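Local coordinates for protein retinol dehydratase (Spodoptera frugiperda, PDB 1FMJ) that binds retinol together with the nucleotide adenosine-3',5'-diphosphate and, as a sulfotransferase relative, probably converts retinol to its dehydrated product, at residues A[54-59]-A[163-168]; A[36-41]-A[47-52]; A[173-178]-A[235-240]. All coordinates share one frame; numbering follows the deposited sequence.

Contact 1 (A[54-59]-A[163-168]); sequences ANIYNM and THLPLS. With RTL (retinol), chain H.
I56, on the short helix 53-57, and L165, on the loop leaving strand 160-163, meet with their side chains at about a right angle. The touching branches are both methyls: CG2 of I56 lies 4.1 Å from CD1 of L165. I56 puts that methyl forward because CG2 sits anti to the backbone N, while L165 reaches back from a loop whose start is fixed by an ST turn, its backbone N bonded to T163 OG1 at 3.0 Å. One helix residue on, Y57 turns its ring edge, not a face, to the loop: CE1 comes within 3.5 Å of S168 O, which lies near the ring plane. That carbonyl also takes a hydrogen bond from Y11 OH, and the Y57 ring packs edge-to-face with F9, so the N-terminal residues join the helix and the loop here. H164 points the other way, into the retinol pocket. With CG beside the backbone N (chi1 -62°), the ring is carried away from helix 53-57 and NE2 reaches retinol O1, which sits at the ring edge, in the imidazole plane, 2.9 Å away in a nearly straight hydrogen bond (168°). ND1 is bonded to S70 O, so the ring is tethered at both nitrogens, and K162 NZ grips the same retinol oxygen. Replacing this histidine with an alanine would probably cost retinol O1 its imidazole partner, leaving K162 to hold it without that help, and take from S70 O the bond to ND1. Toward helix 53-57, then, the loop offers a leucine methyl and the carbonyl of S168, which meet an isoleucine methyl and the Y57 ring edge, whereas H164, one residue before L165, hydrogen-bonds the hydroxyl end of retinol.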
loop_
_atom_site.group_PDB
_atom_site.type_symbol
_atom_site.label_atom_id
_atom_site.label_comp_id
_atom_site.label_asym_id
_atom_site.label_seq_id
_atom_site.Cartn_x
_atom_site.Cartn_y
_atom_site.Cartn_z
ATOM N N ALA A 54 13.008 -10.478 -9.978
ATOM C CA ALA A 54 14.372 -10.876 -9.625
ATOM C C ALA A 54 15.227 -9.661 -9.250
ATOM O O ALA A 54 15.982 -9.697 -8.273
ATOM C CB ALA A 54 15.001 -11.617 -10.781
ATOM N N ASN A 55 15.104 -8.590 -10.029
ATOM C CA ASN A 55 15.853 -7.364 -9.769
ATOM C C ASN A 55 15.515 -6.805 -8.393
ATOM O O ASN A 55 16.397 -6.352 -7.663
ATOM C CB ASN A 55 15.533 -6.308 -10.824
ATOM C CG ASN A 55 16.252 -6.553 -12.130
ATOM O OD1 ASN A 55 16.050 -5.831 -13.098
ATOM N ND2 ASN A 55 17.097 -7.573 -12.164
ATOM N N ILE A 56 14.234 -6.839 -8.042
ATOM C CA ILE A 56 13.804 -6.331 -6.747
ATOM C C ILE A 56 14.290 -7.246 -5.627
ATOM O O ILE A 56 14.553 -6.800 -4.519
ATOM C CB ILE A 56 12.268 -6.185 -6.700
ATOM C CG1 ILE A 56 11.846 -4.995 -7.570
ATOM C CG2 ILE A 56 11.799 -5.981 -5.270
ATOM C CD1 ILE A 56 10.357 -4.942 -7.883
ATOM N N TYR A 57 14.424 -8.529 -5.932
ATOM C CA TYR A 57 14.888 -9.501 -4.954
ATOM C C TYR A 57 16.373 -9.252 -4.697
ATOM O O TYR A 57 16.892 -9.536 -3.618
ATOM C CB TYR A 57 14.686 -10.915 -5.504
ATOM C CG TYR A 57 14.805 -12.012 -4.473
ATOM C CD1 TYR A 57 13.884 -12.118 -3.428
ATOM C CD2 TYR A 57 15.840 -12.947 -4.539
ATOM C CE1 TYR A 57 13.992 -13.128 -2.473
ATOM C CE2 TYR A 57 15.958 -13.958 -3.589
ATOM C CZ TYR A 57 15.031 -14.045 -2.561
ATOM O OH TYR A 57 15.147 -15.042 -1.622
ATOM N N ASN A 58 17.048 -8.701 -5.696
ATOM C CA ASN A 58 18.474 -8.431 -5.590
ATOM C C ASN A 58 18.820 -6.946 -5.549
ATOM O O ASN A 58 19.982 -6.587 -5.675
ATOM C CB ASN A 58 19.200 -9.083 -6.769
ATOM C CG ASN A 58 19.188 -10.595 -6.691
ATOM O OD1 ASN A 58 19.955 -11.193 -5.930
ATOM N ND2 ASN A 58 18.298 -11.225 -7.461
ATOM N N MET A 59 17.823 -6.082 -5.370
ATOM C CA MET A 59 18.094 -4.649 -5.354
ATOM C C MET A 59 19.171 -4.206 -4.365
ATOM O O MET A 59 19.136 -4.532 -3.177
ATOM C CB MET A 59 16.804 -3.849 -5.117
ATOM C CG MET A 59 16.047 -4.170 -3.834
ATOM S SD MET A 59 14.551 -3.127 -3.623
ATOM C CE MET A 59 14.138 -3.461 -1.907
ATOM N N THR A 163 6.330 0.738 -0.216
ATOM C CA THR A 163 6.076 -0.544 -0.853
ATOM C C THR A 163 4.978 -1.339 -0.175
ATOM O O THR A 163 4.739 -1.202 1.029
ATOM C CB THR A 163 7.358 -1.435 -0.901
ATOM O OG1 THR A 163 7.096 -2.601 -1.697
ATOM C CG2 THR A 163 7.751 -1.895 0.491
ATOM N N HIS A 164 4.303 -2.161 -0.967
ATOM C CA HIS A 164 3.267 -3.031 -0.452
ATOM C C HIS A 164 3.756 -4.461 -0.683
ATOM O O HIS A 164 2.992 -5.411 -0.622
ATOM C CB HIS A 164 1.930 -2.778 -1.164
ATOM C CG HIS A 164 1.403 -1.387 -0.975
ATOM N ND1 HIS A 164 1.279 -0.801 0.267
ATOM C CD2 HIS A 164 0.981 -0.462 -1.870
ATOM C CE1 HIS A 164 0.804 0.425 0.129
ATOM N NE2 HIS A 164 0.614 0.656 -1.157
ATOM N N LEU A 165 5.049 -4.616 -0.954
ATOM C CA LEU A 165 5.568 -5.961 -1.164
ATOM C C LEU A 165 5.913 -6.626 0.159
ATOM O O LEU A 165 6.494 -5.999 1.047
ATOM C CB LEU A 165 6.813 -5.939 -2.062
ATOM C CG LEU A 165 6.555 -5.610 -3.539
ATOM C CD1 LEU A 165 7.859 -5.605 -4.309
ATOM C CD2 LEU A 165 5.590 -6.620 -4.128
ATOM N N PRO A 166 5.519 -7.898 0.323
ATOM C CA PRO A 166 5.821 -8.627 1.555
ATOM C C PRO A 166 7.337 -8.834 1.568
ATOM O O PRO A 166 7.973 -8.835 0.510
ATOM C CB PRO A 166 5.035 -9.933 1.386
ATOM C CG PRO A 166 5.016 -10.127 -0.088
ATOM C CD PRO A 166 4.725 -8.733 -0.597
ATOM N N LEU A 167 7.916 -8.985 2.752
ATOM C CA LEU A 167 9.358 -9.151 2.872
ATOM C C LEU A 167 9.987 -10.256 2.024
ATOM O O LEU A 167 11.105 -10.090 1.548
ATOM C CB LEU A 167 9.745 -9.357 4.345
ATOM C CG LEU A 167 9.393 -8.220 5.318
ATOM C CD1 LEU A 167 9.930 -8.551 6.712
ATOM C CD2 LEU A 167 9.986 -6.896 4.825
ATOM N N SER A 168 9.279 -11.365 1.818
ATOM C CA SER A 168 9.827 -12.482 1.047
ATOM C C SER A 168 10.124 -12.198 -0.425
ATOM O O SER A 168 10.836 -12.970 -1.078
ATOM C CB SER A 168 8.907 -13.700 1.158
ATOM O OG SER A 168 7.638 -13.428 0.614
HETATM C C1 RTL H . -4.622 3.435 -13.741
HETATM C C2 RTL H . -4.817 2.571 -15.029
HETATM C C3 RTL H . -3.553 2.466 -15.873
HETATM C C4 RTL H . -2.152 3.065 -15.763
HETATM C C5 RTL H . -2.157 3.880 -14.468
HETATM C C6 RTL H . -3.196 4.074 -13.544
HETATM C C7 RTL H . -3.041 4.892 -12.312
HETATM C C8 RTL H . -2.488 4.433 -11.151
HETATM C C9 RTL H . -2.332 5.232 -9.928
HETATM C C10 RTL H . -1.752 4.618 -8.833
HETATM C C11 RTL H . -1.463 5.147 -7.482
HETATM C C12 RTL H . -1.887 4.283 -6.499
HETATM C C13 RTL H . -1.873 4.272 -5.022
HETATM C C14 RTL H . -2.313 3.388 -4.077
HETATM C C15 RTL H . -1.369 2.395 -3.537
HETATM O O1 RTL H . -0.685 2.870 -2.457
HETATM C C16 RTL H . -4.999 2.394 -12.667
HETATM C C17 RTL H . -5.768 4.454 -13.848
HETATM C C18 RTL H . -0.784 4.547 -14.285
HETATM C C19 RTL H . -2.811 6.695 -9.903
HETATM C C20 RTL H . -1.203 5.584 -4.581
#

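Contact 2 (A[36-41]-A[47-52]); sequences VKLGPK and RPYLKD
R47 opens the 47-52 segment by crossing V36 at about a right angle. Its chain runs extended from CG to NE and brings the guanidinium edge against a valine methyl, with NH1 only 2.9 Å from V36 CG1. That is too short for a comfortable carbon–nitrogen contact, so the detail is doubtful; the firm partner of NH1 is E15, through a salt bridge. Two residues on, Y49 holds CG anti to its backbone N (chi1 -176°), which carries CD2 and CE2 of the ring to L38 CD2. That methyl meets the ring obliquely, 3.9 Å from Y49 CE2, the two side chains again roughly perpendicular. L50 follows and faces both strand residues: its CD1 lies 4.0 Å from V36 CG2, and its CD2 is 4.3 Å from L38 CD1, so the two branches of L50 reach two different strand residues. The turn carrying these residues is closed by backbone bonds from L50 N to R47 O and from D52 N to Y49 O. D52 ends the segment at the N-cap position of helix 53-57, but its carboxylate makes no capping bond; OD1 instead takes a hydrogen bond with S147 OG. The whole contact folds the 3-10 turn after strand 43-46 back on strand 35-38, the middle strand of a small antiparallel sheet, where F13 from strand 13-14 packs on V36, L38 and L50, just ahead of helix 53-57.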
loop_
_atom_site.group_PDB
_atom_site.type_symbol
_atom_site.label_atom_id
_atom_site.label_comp_id
_atom_site.label_asym_id
_atom_site.label_seq_id
_atom_site.Cartn_x
_atom_site.Cartn_y
_atom_site.Cartn_z
ATOM N N VAL A 36 -1.191 -13.273 -11.391
ATOM C CA VAL A 36 -0.547 -14.581 -11.359
ATOM C C VAL A 36 -0.138 -14.762 -9.904
ATOM O O VAL A 36 0.173 -13.784 -9.216
ATOM C CB VAL A 36 0.726 -14.682 -12.239
ATOM C CG1 VAL A 36 0.377 -14.461 -13.704
ATOM C CG2 VAL A 36 1.779 -13.696 -11.758
ATOM N N LYS A 37 -0.177 -16.001 -9.429
ATOM C CA LYS A 37 0.203 -16.324 -8.059
ATOM C C LYS A 37 1.730 -16.368 -8.025
ATOM O O LYS A 37 2.354 -16.883 -8.954
ATOM C CB LYS A 37 -0.358 -17.693 -7.672
ATOM C CG LYS A 37 -1.315 -17.704 -6.480
ATOM C CD LYS A 37 -2.654 -17.080 -6.809
ATOM C CE LYS A 37 -3.693 -17.385 -5.726
ATOM N NZ LYS A 37 -3.360 -16.789 -4.393
ATOM N N LEU A 38 2.336 -15.847 -6.966
ATOM C CA LEU A 38 3.795 -15.836 -6.888
ATOM C C LEU A 38 4.353 -16.453 -5.617
ATOM O O LEU A 38 3.965 -16.079 -4.518
ATOM C CB LEU A 38 4.320 -14.400 -7.023
ATOM C CG LEU A 38 5.844 -14.245 -7.029
ATOM C CD1 LEU A 38 6.421 -15.161 -8.110
ATOM C CD2 LEU A 38 6.239 -12.794 -7.281
ATOM N N GLY A 39 5.274 -17.399 -5.775
ATOM C CA GLY A 39 5.877 -18.044 -4.619
ATOM C C GLY A 39 5.013 -19.119 -3.977
ATOM O O GLY A 39 3.843 -19.271 -4.325
ATOM N N PRO A 40 5.566 -19.884 -3.026
ATOM C CA PRO A 40 4.826 -20.949 -2.341
ATOM C C PRO A 40 3.585 -20.449 -1.609
ATOM O O PRO A 40 2.669 -21.223 -1.334
ATOM C CB PRO A 40 5.868 -21.541 -1.394
ATOM C CG PRO A 40 6.757 -20.355 -1.095
ATOM C CD PRO A 40 6.921 -19.740 -2.461
ATOM N N LYS A 41 3.555 -19.158 -1.288
ATOM C CA LYS A 41 2.406 -18.577 -0.604
ATOM C C LYS A 41 1.371 -18.041 -1.604
ATOM O O LYS A 41 0.266 -17.659 -1.227
ATOM C CB LYS A 41 2.868 -17.462 0.334
ATOM C CG LYS A 41 3.775 -17.953 1.445
ATOM C CD LYS A 41 4.323 -16.802 2.284
ATOM C CE LYS A 41 5.293 -17.319 3.340
ATOM N NZ LYS A 41 5.783 -16.247 4.262
ATOM N N ARG A 47 0.610 -9.256 -13.291
ATOM C CA ARG A 47 1.541 -9.897 -14.214
ATOM C C ARG A 47 2.813 -9.102 -14.534
ATOM O O ARG A 47 3.908 -9.649 -14.497
ATOM C CB ARG A 47 0.819 -10.279 -15.509
ATOM C CG ARG A 47 1.560 -11.322 -16.322
ATOM C CD ARG A 47 0.821 -11.670 -17.611
ATOM N NE ARG A 47 1.390 -12.860 -18.237
ATOM C CZ ARG A 47 1.276 -14.091 -17.742
ATOM N NH1 ARG A 47 0.610 -14.297 -16.616
ATOM N NH2 ARG A 47 1.835 -15.117 -18.373
ATOM N N PRO A 48 2.684 -7.804 -14.862
ATOM C CA PRO A 48 3.860 -6.985 -15.174
ATOM C C PRO A 48 4.935 -7.008 -14.086
ATOM O O PRO A 48 6.056 -6.534 -14.293
ATOM C CB PRO A 48 3.264 -5.592 -15.355
ATOM C CG PRO A 48 1.949 -5.883 -15.953
ATOM C CD PRO A 48 1.449 -7.036 -15.102
ATOM N N TYR A 49 4.599 -7.549 -12.922
ATOM C CA TYR A 49 5.565 -7.601 -11.835
ATOM C C TYR A 49 6.731 -8.523 -12.162
ATOM O O TYR A 49 7.885 -8.220 -11.849
ATOM C CB TYR A 49 4.907 -8.082 -10.541
ATOM C CG TYR A 49 5.860 -8.048 -9.378
ATOM C CD1 TYR A 49 6.216 -6.838 -8.784
ATOM C CD2 TYR A 49 6.479 -9.210 -8.920
ATOM C CE1 TYR A 49 7.166 -6.781 -7.770
ATOM C CE2 TYR A 49 7.441 -9.165 -7.893
ATOM C CZ TYR A 49 7.779 -7.946 -7.330
ATOM O OH TYR A 49 8.754 -7.880 -6.353
ATOM N N LEU A 50 6.422 -9.643 -12.808
ATOM C CA LEU A 50 7.418 -10.649 -13.150
ATOM C C LEU A 50 8.644 -10.167 -13.923
ATOM O O LEU A 50 9.691 -10.805 -13.872
ATOM C CB LEU A 50 6.747 -11.798 -13.911
ATOM C CG LEU A 50 5.649 -12.580 -13.177
ATOM C CD1 LEU A 50 4.955 -13.528 -14.145
ATOM C CD2 LEU A 50 6.243 -13.354 -12.015
ATOM N N LYS A 51 8.533 -9.060 -14.650
ATOM C CA LYS A 51 9.684 -8.563 -15.399
ATOM C C LYS A 51 10.726 -7.899 -14.486
ATOM O O LYS A 51 11.870 -7.691 -14.886
ATOM C CB LYS A 51 9.225 -7.576 -16.484
ATOM C CG LYS A 51 8.519 -6.341 -15.945
ATOM C CD LYS A 51 7.895 -5.483 -17.045
ATOM C CE LYS A 51 7.231 -4.244 -16.439
ATOM N NZ LYS A 51 6.512 -3.405 -17.438
ATOM N N ASP A 52 10.343 -7.593 -13.248
ATOM C CA ASP A 52 11.260 -6.928 -12.321
ATOM C C ASP A 52 11.392 -7.641 -10.969
ATOM O O ASP A 52 12.078 -7.152 -10.069
ATOM C CB ASP A 52 10.785 -5.482 -12.124
ATOM C CG ASP A 52 11.838 -4.585 -11.485
ATOM O OD1 ASP A 52 13.015 -4.665 -11.879
ATOM O OD2 ASP A 52 11.483 -3.775 -10.606
#

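Contact 3 (A[173-178]-A[235-240]); sequences NMLDTV and WAKRHD
L175 and K237 supply the apolar part of this contact. The leucine CD1 methyl rests alongside the aliphatic stem of the lysine, 3.9 Å from both CB and CD of K237, the two side chains meeting at a slant. A bend at chi2 (-82°) curls the K237 stem round that methyl. The polar part belongs to D240, whose OD2 lies 3.9 Å from L175 CB, a plain van der Waals touch. The other carboxylate oxygen, OD1, accepts from N242 N, and N242 ND2 in turn bonds L175 O, so N242 ties the two loops together beside the contact. Charges lie near one another without pairing: D176 OD1 is 6.3 Å from K237 NZ and 4.9 Å from D240 OD2. Within 235-240 a flat group fixes the turn. The R238 guanidinium lies with one face on the W235 ring, CZ 3.2 Å above the indole plane and offset toward its rim, while NH1 donates to W235 O at 2.7 Å; NH2 forms a salt bridge with D343. Backbone bonds complete the loops, with M174 O taking both T177 N and V178 N. Chemically, a buried leucine is lined by the hydrocarbon of one lysine and the OD2 atom of one aspartate, so packing joins the loop before strand 179-184 to that before strand 243-247, and the nearby K237 amino group probably offsets some of the like charge of D176 and D240, though it touches neither.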
loop_
_atom_site.group_PDB
_atom_site.type_symbol
_atom_site.label_atom_id
_atom_site.label_comp_id
_atom_site.label_asym_id
_atom_site.label_seq_id
_atom_site.Cartn_x
_atom_site.Cartn_y
_atom_site.Cartn_z
ATOM N N ASN A 173 17.415 -10.438 4.489
ATOM C CA ASN A 173 18.408 -9.730 5.280
ATOM C C ASN A 173 18.462 -8.251 4.881
ATOM O O ASN A 173 19.413 -7.545 5.228
ATOM C CB ASN A 173 19.790 -10.361 5.091
ATOM C CG ASN A 173 19.791 -11.846 5.372
ATOM O OD1 ASN A 173 19.425 -12.282 6.462
ATOM N ND2 ASN A 173 20.205 -12.634 4.386
ATOM N N MET A 174 17.451 -7.780 4.152
ATOM C CA MET A 174 17.427 -6.375 3.753
ATOM C C MET A 174 17.473 -5.500 5.010
ATOM O O MET A 174 18.026 -4.401 4.997
ATOM C CB MET A 174 16.163 -6.055 2.931
ATOM C CG MET A 174 14.839 -6.135 3.695
ATOM S SD MET A 174 13.407 -5.664 2.659
ATOM C CE MET A 174 13.707 -3.898 2.487
ATOM N N LEU A 175 16.907 -6.010 6.100
ATOM C CA LEU A 175 16.878 -5.277 7.357
ATOM C C LEU A 175 18.258 -5.122 8.011
ATOM O O LEU A 175 18.405 -4.379 8.979
ATOM C CB LEU A 175 15.899 -5.946 8.328
ATOM C CG LEU A 175 14.429 -5.992 7.888
ATOM C CD1 LEU A 175 13.590 -6.696 8.950
ATOM C CD2 LEU A 175 13.913 -4.569 7.657
ATOM N N ASP A 176 19.268 -5.811 7.488
ATOM C CA ASP A 176 20.611 -5.662 8.040
ATOM C C ASP A 176 21.134 -4.319 7.574
ATOM O O ASP A 176 22.043 -3.750 8.173
ATOM C CB ASP A 176 21.576 -6.741 7.529
ATOM C CG ASP A 176 21.263 -8.122 8.068
ATOM O OD1 ASP A 176 20.851 -8.234 9.239
ATOM O OD2 ASP A 176 21.452 -9.103 7.319
ATOM N N THR A 177 20.552 -3.805 6.499
ATOM C CA THR A 177 21.010 -2.537 5.948
ATOM C C THR A 177 20.062 -1.355 6.110
ATOM O O THR A 177 20.483 -0.253 6.470
ATOM C CB THR A 177 21.310 -2.687 4.447
ATOM O OG1 THR A 177 22.174 -3.812 4.247
ATOM C CG2 THR A 177 21.979 -1.426 3.908
ATOM N N VAL A 178 18.783 -1.582 5.846
ATOM C CA VAL A 178 17.810 -0.501 5.904
ATOM C C VAL A 178 16.823 -0.554 7.055
ATOM O O VAL A 178 16.629 -1.596 7.684
ATOM C CB VAL A 178 17.010 -0.436 4.573
ATOM C CG1 VAL A 178 17.972 -0.511 3.407
ATOM C CG2 VAL A 178 15.998 -1.582 4.489
ATOM N N TRP A 235 5.533 -9.364 10.984
ATOM C CA TRP A 235 5.339 -9.617 12.401
ATOM C C TRP A 235 6.457 -10.497 12.957
ATOM O O TRP A 235 6.872 -10.328 14.098
ATOM C CB TRP A 235 3.985 -10.284 12.628
ATOM C CG TRP A 235 3.667 -10.546 14.075
ATOM C CD1 TRP A 235 3.662 -11.757 14.704
ATOM C CD2 TRP A 235 3.304 -9.578 15.067
ATOM N NE1 TRP A 235 3.312 -11.604 16.023
ATOM C CE2 TRP A 235 3.087 -10.278 16.275
ATOM C CE3 TRP A 235 3.140 -8.189 15.054
ATOM C CZ2 TRP A 235 2.714 -9.637 17.458
ATOM C CZ3 TRP A 235 2.768 -7.547 16.237
ATOM C CH2 TRP A 235 2.560 -8.273 17.421
ATOM N N ALA A 236 6.941 -11.425 12.138
ATOM C CA ALA A 236 8.013 -12.327 12.551
ATOM C C ALA A 236 9.345 -11.585 12.692
ATOM O O ALA A 236 10.226 -12.022 13.428
ATOM C CB ALA A 236 8.152 -13.469 11.544
ATOM N N LYS A 237 9.479 -10.461 11.991
ATOM C CA LYS A 237 10.702 -9.659 12.028
ATOM C C LYS A 237 10.623 -8.428 12.926
ATOM O O LYS A 237 11.562 -7.635 12.959
ATOM C CB LYS A 237 11.067 -9.193 10.621
ATOM C CG LYS A 237 11.642 -10.250 9.713
ATOM C CD LYS A 237 13.117 -10.437 9.976
ATOM C CE LYS A 237 13.772 -11.246 8.874
ATOM N NZ LYS A 237 15.261 -11.210 9.014
ATOM N N ARG A 238 9.526 -8.263 13.659
ATOM C CA ARG A 238 9.370 -7.083 14.509
ATOM C C ARG A 238 10.416 -6.915 15.609
ATOM O O ARG A 238 10.588 -5.819 16.148
ATOM C CB ARG A 238 7.972 -7.057 15.133
ATOM C CG ARG A 238 7.691 -8.129 16.182
ATOM C CD ARG A 238 6.256 -7.993 16.679
ATOM N NE ARG A 238 5.949 -8.858 17.814
ATOM C CZ ARG A 238 6.019 -10.184 17.792
ATOM N NH1 ARG A 238 6.387 -10.816 16.687
ATOM N NH2 ARG A 238 5.717 -10.885 18.881
ATOM N N HIS A 239 11.103 -8.002 15.942
ATOM C CA HIS A 239 12.124 -7.976 16.985
ATOM C C HIS A 239 13.362 -7.207 16.535
ATOM O O HIS A 239 14.007 -6.528 17.339
ATOM C CB HIS A 239 12.499 -9.414 17.366
ATOM C CG HIS A 239 11.324 -10.254 17.764
ATOM N ND1 HIS A 239 11.354 -11.633 17.755
ATOM C CD2 HIS A 239 10.077 -9.910 18.171
ATOM C CE1 HIS A 239 10.177 -12.102 18.134
ATOM N NE2 HIS A 239 9.384 -11.076 18.391
ATOM N N ASP A 240 13.676 -7.315 15.246
ATOM C CA ASP A 240 14.829 -6.651 14.645
ATOM C C ASP A 240 14.855 -5.147 14.939
ATOM O O ASP A 240 13.834 -4.467 14.855
ATOM C CB ASP A 240 14.829 -6.886 13.131
ATOM C CG ASP A 240 16.119 -6.428 12.461
ATOM O OD1 ASP A 240 16.454 -5.229 12.544
ATOM O OD2 ASP A 240 16.796 -7.276 11.842
#

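Along the chain the three contacts come in series, contact 2 closing before contact 1 opens and contact 1 before contact 3. Contacts 1 and 2 have centres about 11 Å apart and touch at Y49, whose OH lies 3.7 Å from I56 CD1, so the small antiparallel sheet, helix 53-57 and the retinol-binding loop form one continuous patch. The centre of contact 3 is about 14 Å from that of contact 1, reached through L167 CD1, 3.8 Å from K237 CG; it shares with contact 1 the connection between strands 160-163 and 179-184 of the parallel sheet. Contacts 2 and 3 stay about 8 Å apart at their nearest atoms. Contact 1 therefore links the N-terminal region to the parallel-sheet core.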